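Local coordinates for protein beta-d-glucoside glucohydrolase (Hypocrea jecorina, PDB 3ZZ1) that probably hydrolyses terminal, non-reducing beta-D-glucosyl residues to release beta-D-glucose, as a secreted family 3 glycoside hydrolase of cellulose degradation, at residues Arg93-Gly98 / Ile148-Val153; Glu100-Gly105 / Gly305-Asn310. All blocks are in the same frame, centred on the assembly; numbering follows the deposited sequence.

How the interactions relate
Both contacts use helix 87-103, on successive parts of its length, and their centres lie about 12 Å apart. Interaction 1 is the buried one: the helix meets the end of helix 134-150, glycine backbone against isoleucine and valine, with no hydrogen bond across. Interaction 2, its centre about 25 Å from that of the chain against about 16 Å for interaction 1, is partly buried and more polar. There the helix ends on loop 305-310, which carries an N-linked sugar and adds a backbone hydrogen bond and a bridging water to the packing. The two touch where Val153 and the backbone of Val151 and Gly152 pack on Val101, Lys102 and Tyr306, and glycine permits the closest backbone approach in each.

Interaction 1 (Arg93-Gly98 / Ile148-Val153); sequences RGQFIG and IQSVGV
Gly98 of helix 87-103 and Ile148 near the end of helix 134-150 come within 4.2 Å, CA to CA, and no hydrogen bond links the two segments. Glycine permits this: a CB on Gly98 would run into Ile148 O, and one on Gly94, a turn earlier, would crowd Ile148 N. Instead, Ile148 CA makes a bent CA-H...O contact with Gly94 O at 3.3 Å, 129° at the hydrogen; the same oxygen accepts its helical bond from Gly98 N. With CG1 beside its own backbone N (chi1 -64°), Ile148 also lays that carbon 3.3 Å from Gly94 O, while Ile97 CG2 just touches Ile148 CG1. Val151 sets its two methyls against two carbonyls about one turn apart, CG1 3.5 Å from Gly98 O and CG2 3.4 Å from Gln95 O. CG2 also meets Gln95 CG at 4.1 Å, the side chains crossing at about a right angle. Val153 CG2 adds a second valine methyl at Gly98 O, 3.3 Å away. An alanine in place of Val151 would probably open a gap beside Gln95 O and Gly98 O, and Gln95 CG would lose its methyl neighbour. In the TIM-barrel-like N-terminal domain, helix 134-150 is the crossover between parallel neighbouring strands 108-109 and 154-160. Ile148 reaches Ala155 of the latter, and Arg93 and Phe96 turn to helix 320-329.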
loop_
_atom_site.group_PDB
_atom_site.type_symbol
_atom_site.label_atom_id
_atom_site.label_comp_id
_atom_site.label_asym_id
_atom_site.label_seq_id
_atom_site.Cartn_x
_atom_site.Cartn_y
_atom_site.Cartn_z
ATOM N N ARG A 93 4.381 -11.994 0.569
ATOM C CA ARG A 93 3.214 -11.500 1.301
ATOM C C ARG A 93 1.929 -11.765 0.508
ATOM O O ARG A 93 0.942 -12.257 1.056
ATOM C CB ARG A 93 3.373 -10.007 1.611
ATOM C CG ARG A 93 2.275 -9.396 2.484
ATOM C CD ARG A 93 2.603 -7.933 2.823
ATOM N NE ARG A 93 1.465 -7.176 3.367
ATOM C CZ ARG A 93 0.484 -6.647 2.634
ATOM N NH1 ARG A 93 0.465 -6.805 1.314
ATOM N NH2 ARG A 93 -0.497 -5.973 3.220
ATOM N N GLY A 94 1.961 -11.454 -0.783
ATOM C CA GLY A 94 0.835 -11.727 -1.679
ATOM C C GLY A 94 0.506 -13.208 -1.778
ATOM O O GLY A 94 -0.659 -13.595 -1.676
ATOM N N GLN A 95 1.536 -14.034 -1.969
ATOM C CA GLN A 95 1.376 -15.490 -2.044
ATOM C C GLN A 95 0.754 -16.065 -0.772
ATOM O O GLN A 95 -0.167 -16.887 -0.830
ATOM C CB GLN A 95 2.723 -16.174 -2.322
ATOM C CG GLN A 95 2.639 -17.711 -2.414
ATOM C CD GLN A 95 4.002 -18.390 -2.403
ATOM O OE1 GLN A 95 4.265 -19.271 -1.579
ATOM N NE2 GLN A 95 4.878 -17.977 -3.313
ATOM N N PHE A 96 1.264 -15.616 0.368
ATOM C CA PHE A 96 0.816 -16.105 1.666
ATOM C C PHE A 96 -0.630 -15.675 1.937
ATOM O O PHE A 96 -1.434 -16.477 2.412
ATOM C CB PHE A 96 1.773 -15.634 2.769
ATOM C CG PHE A 96 3.080 -16.400 2.831
ATOM C CD1 PHE A 96 3.456 -17.286 1.821
ATOM C CD2 PHE A 96 3.946 -16.215 3.903
ATOM C CE1 PHE A 96 4.665 -17.988 1.886
ATOM C CE2 PHE A 96 5.160 -16.912 3.983
ATOM C CZ PHE A 96 5.517 -17.803 2.974
ATOM N N ILE A 97 -0.956 -14.423 1.612
ATOM C CA ILE A 97 -2.340 -13.931 1.668
ATOM C C ILE A 97 -3.238 -14.772 0.759
ATOM O O ILE A 97 -4.315 -15.201 1.168
ATOM C CB ILE A 97 -2.450 -12.418 1.301
ATOM C CG1 ILE A 97 -1.942 -11.555 2.461
ATOM C CG2 ILE A 97 -3.893 -12.029 0.959
ATOM C CD1 ILE A 97 -1.667 -10.110 2.109
ATOM N N GLY A 98 -2.776 -15.009 -0.467
ATOM C CA GLY A 98 -3.488 -15.856 -1.423
ATOM C C GLY A 98 -3.789 -17.233 -0.861
ATOM O O GLY A 98 -4.924 -17.714 -0.953
ATOM N N ILE A 148 -0.657 -13.118 -4.978
ATOM C CA ILE A 148 -2.028 -13.530 -4.665
ATOM C C ILE A 148 -2.573 -14.470 -5.741
ATOM O O ILE A 148 -3.044 -15.569 -5.433
ATOM C CB ILE A 148 -2.992 -12.319 -4.499
ATOM C CG1 ILE A 148 -2.586 -11.449 -3.306
ATOM C CG2 ILE A 148 -4.449 -12.788 -4.328
ATOM C CD1 ILE A 148 -3.164 -10.030 -3.359
ATOM N N GLN A 149 -2.490 -14.043 -7.000
ATOM C CA GLN A 149 -3.149 -14.767 -8.096
ATOM C C GLN A 149 -2.437 -16.047 -8.538
ATOM O O GLN A 149 -3.044 -16.901 -9.182
ATOM C CB GLN A 149 -3.446 -13.829 -9.275
ATOM C CG GLN A 149 -4.339 -12.642 -8.879
ATOM C CD GLN A 149 -4.944 -11.892 -10.060
ATOM O OE1 GLN A 149 -4.480 -11.998 -11.197
ATOM N NE2 GLN A 149 -5.985 -11.117 -9.785
ATOM N N SER A 150 -1.171 -16.204 -8.161
ATOM C CA SER A 150 -0.441 -17.449 -8.438
ATOM C C SER A 150 -1.055 -18.625 -7.673
ATOM O O SER A 150 -0.878 -19.784 -8.055
ATOM C CB SER A 150 1.028 -17.315 -8.045
ATOM O OG SER A 150 1.167 -17.354 -6.635
ATOM N N VAL A 151 -1.762 -18.300 -6.591
ATOM C CA VAL A 151 -2.410 -19.274 -5.718
ATOM C C VAL A 151 -3.785 -19.662 -6.266
ATOM O O VAL A 151 -4.335 -20.704 -5.908
ATOM C CB VAL A 151 -2.545 -18.711 -4.271
ATOM C CG1 VAL A 151 -3.340 -19.661 -3.370
ATOM C CG2 VAL A 151 -1.170 -18.440 -3.684
ATOM N N GLY A 152 -4.330 -18.826 -7.142
ATOM C CA GLY A 152 -5.624 -19.097 -7.760
ATOM C C GLY A 152 -6.732 -18.323 -7.077
ATOM O O GLY A 152 -7.874 -18.789 -6.989
ATOM N N VAL A 153 -6.378 -17.134 -6.598
ATOM C CA VAL A 153 -7.303 -16.237 -5.918
ATOM C C VAL A 153 -7.408 -14.963 -6.740
ATOM O O VAL A 153 -6.424 -14.539 -7.346
ATOM C CB VAL A 153 -6.795 -15.902 -4.483
ATOM C CG1 VAL A 153 -7.694 -14.871 -3.789
ATOM C CG2 VAL A 153 -6.689 -17.169 -3.649
#

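Interaction 2 (Glu100-Gly105 / Gly305-Asn310); sequences EVKASG and GYPSFN. With NAG (2-acetamido-2-deoxy-beta-D-glucopyranose), chain B.
Lys102, in the last turn of helix 87-103, crosses the Tyr306 side chain obliquely, with contacts from CB to CE. Its CB sits 3.8 Å from Tyr306 OH, which is hydrogen-bonded to Ile106 O. CG, anti to the backbone N, comes 3.7 Å from Tyr306 CZ. CD and CE both follow the ring at CE1, CE at 3.7 Å. The chain then bends (chi4 -77°), and NZ makes a weak and doubtful water link toward Gly305 O, given for one of two conformers. Pro307 CG sits 3.2 Å from Lys102 O, the carbonyl that also takes the Gly105 N-H. Gly105 closes the helix in a Schellman motif, with positive phi, and its CA meets Ser308 O at 3.3 Å in a CA-H...O contact; a CB here would clash with that oxygen. The hydrogen bond between the segments runs from Asn310 N to Ser104 O at 2.8 Å, nearly straight at 168°, the donor standing above the carbonyl plane. Phe309 CA approaches the same oxygen. A second water joins Gly105 O to Pro307 O. Asn310 OD1 is held by Ser312 N, while ND2 is bonded to C1 of the N-linked NAG at 1.4 Å. The loop is thus held by backbone polar contacts near its glycan-bearing asparagine and by packing of Tyr306 and Pro307 farther back, to which the lysine contributes its methylenes.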
loop_
_atom_site.group_PDB
_atom_site.type_symbol
_atom_site.label_atom_id
_atom_site.label_comp_id
_atom_site.label_asym_id
_atom_site.label_seq_id
_atom_site.Cartn_x
_atom_site.Cartn_y
_atom_site.Cartn_z
ATOM N N GLU A 100 -4.020 -18.244 2.271
ATOM C CA GLU A 100 -4.993 -18.177 3.365
ATOM C C GLU A 100 -6.405 -17.898 2.864
ATOM O O GLU A 100 -7.370 -18.463 3.377
ATOM C CB GLU A 100 -4.573 -17.136 4.407
ATOM C CG GLU A 100 -3.205 -17.433 5.004
ATOM C CD GLU A 100 -3.004 -16.887 6.404
ATOM O OE1 GLU A 100 -3.896 -16.186 6.917
ATOM O OE2 GLU A 100 -1.934 -17.170 6.994
ATOM N N VAL A 101 -6.513 -17.034 1.856
ATOM C CA VAL A 101 -7.799 -16.693 1.248
ATOM C C VAL A 101 -8.454 -17.918 0.602
ATOM O O VAL A 101 -9.627 -18.205 0.871
ATOM C CB VAL A 101 -7.663 -15.526 0.236
ATOM C CG1 VAL A 101 -8.978 -15.259 -0.470
ATOM C CG2 VAL A 101 -7.183 -14.261 0.947
ATOM N N LYS A 102 -7.695 -18.644 -0.224
ATOM C CA LYS A 102 -8.191 -19.859 -0.870
ATOM C C LYS A 102 -8.530 -20.918 0.174
ATOM O O LYS A 102 -9.590 -21.552 0.109
ATOM C CB LYS A 102 -7.163 -20.398 -1.872
ATOM C CG LYS A 102 -7.639 -21.592 -2.691
ATOM C CD LYS A 102 -6.793 -21.764 -3.941
ATOM C CE LYS A 102 -7.134 -23.053 -4.673
ATOM N NZ LYS A 102 -6.545 -24.243 -4.002
ATOM N N ALA A 103 -7.628 -21.095 1.141
ATOM C CA ALA A 103 -7.821 -22.079 2.200
ATOM C C ALA A 103 -9.084 -21.798 3.016
ATOM O O ALA A 103 -9.660 -22.714 3.612
ATOM C CB ALA A 103 -6.594 -22.150 3.099
ATOM N N SER A 104 -9.515 -20.537 3.023
ATOM C CA SER A 104 -10.742 -20.131 3.712
ATOM C C SER A 104 -11.967 -20.175 2.787
ATOM O O SER A 104 -13.088 -19.892 3.214
ATOM C CB SER A 104 -10.580 -18.730 4.317
ATOM O OG SER A 104 -9.525 -18.701 5.266
ATOM N N GLY A 105 -11.743 -20.523 1.521
ATOM C CA GLY A 105 -12.828 -20.701 0.559
ATOM C C GLY A 105 -13.414 -19.405 0.047
ATOM O O GLY A 105 -14.596 -19.341 -0.299
ATOM N N GLY A 305 -12.802 -28.623 -6.810
ATOM C CA GLY A 305 -11.982 -28.798 -5.618
ATOM C C GLY A 305 -11.560 -27.537 -4.887
ATOM O O GLY A 305 -10.678 -27.590 -4.025
ATOM N N TYR A 306 -12.183 -26.405 -5.222
ATOM C CA TYR A 306 -11.951 -25.163 -4.489
ATOM C C TYR A 306 -12.567 -25.302 -3.101
ATOM O O TYR A 306 -13.712 -25.738 -2.985
ATOM C CB TYR A 306 -12.568 -23.962 -5.217
ATOM C CG TYR A 306 -11.898 -22.642 -4.885
ATOM C CD1 TYR A 306 -10.781 -22.213 -5.602
ATOM C CD2 TYR A 306 -12.375 -21.829 -3.857
ATOM C CE1 TYR A 306 -10.154 -21.010 -5.305
ATOM C CE2 TYR A 306 -11.750 -20.615 -3.548
ATOM C CZ TYR A 306 -10.638 -20.216 -4.277
ATOM O OH TYR A 306 -10.013 -19.022 -3.990
ATOM N N PRO A 307 -11.812 -24.941 -2.045
ATOM C CA PRO A 307 -12.326 -25.098 -0.688
ATOM C C PRO A 307 -13.613 -24.312 -0.474
ATOM O O PRO A 307 -13.820 -23.274 -1.103
ATOM C CB PRO A 307 -11.201 -24.530 0.183
ATOM C CG PRO A 307 -9.972 -24.682 -0.645
ATOM C CD PRO A 307 -10.446 -24.386 -2.042
ATOM N N SER A 308 -14.475 -24.826 0.395
ATOM C CA SER A 308 -15.721 -24.156 0.736
ATOM C C SER A 308 -15.422 -23.017 1.705
ATOM O O SER A 308 -14.377 -23.017 2.371
ATOM C CB SER A 308 -16.693 -25.148 1.369
ATOM O OG SER A 308 -16.142 -25.656 2.564
ATOM N N PHE A 309 -16.333 -22.051 1.774
ATOM C CA PHE A 309 -16.150 -20.891 2.637
ATOM C C PHE A 309 -16.215 -21.267 4.114
ATOM O O PHE A 309 -17.202 -21.839 4.578
ATOM C CB PHE A 309 -17.180 -19.794 2.331
ATOM C CG PHE A 309 -17.150 -18.646 3.312
ATOM C CD1 PHE A 309 -16.147 -17.682 3.244
ATOM C CD2 PHE A 309 -18.116 -18.538 4.314
ATOM C CE1 PHE A 309 -16.108 -16.618 4.152
ATOM C CE2 PHE A 309 -18.084 -17.483 5.226
ATOM C CZ PHE A 309 -17.077 -16.518 5.144
ATOM N N ASN A 310 -15.154 -20.932 4.840
ATOM C CA ASN A 310 -15.106 -21.136 6.275
ATOM C C ASN A 310 -13.967 -20.318 6.870
ATOM O O ASN A 310 -12.791 -20.617 6.651
ATOM C CB ASN A 310 -14.964 -22.631 6.595
ATOM C CG ASN A 310 -14.988 -22.928 8.081
ATOM O OD1 ASN A 310 -14.870 -22.030 8.921
ATOM N ND2 ASN A 310 -15.144 -24.205 8.413
HETATM C C1 NAG B . -15.148 -24.630 9.784
HETATM C C2 NAG B . -16.050 -25.841 10.002
HETATM C C3 NAG B . -15.858 -26.421 11.407
HETATM C C4 NAG B . -14.376 -26.606 11.738
HETATM C C5 NAG B . -13.624 -25.307 11.484
HETATM C C6 NAG B . -12.130 -25.421 11.788
HETATM C C7 NAG B . -18.182 -25.983 8.797
HETATM C C8 NAG B . -19.567 -25.427 8.671
HETATM N N2 NAG B . -17.421 -25.436 9.743
HETATM O O3 NAG B . -16.487 -27.680 11.475
HETATM O O4 NAG B . -14.205 -26.991 13.081
HETATM O O5 NAG B . -13.815 -24.956 10.130
HETATM O O6 NAG B . -11.477 -26.195 10.803
HETATM O O7 NAG B . -17.813 -26.892 8.052
HETATM O O HOH W 1 -8.210 -27.197 -3.725
HETATM O O HOH W 2 -16.010 -21.505 -2.061
#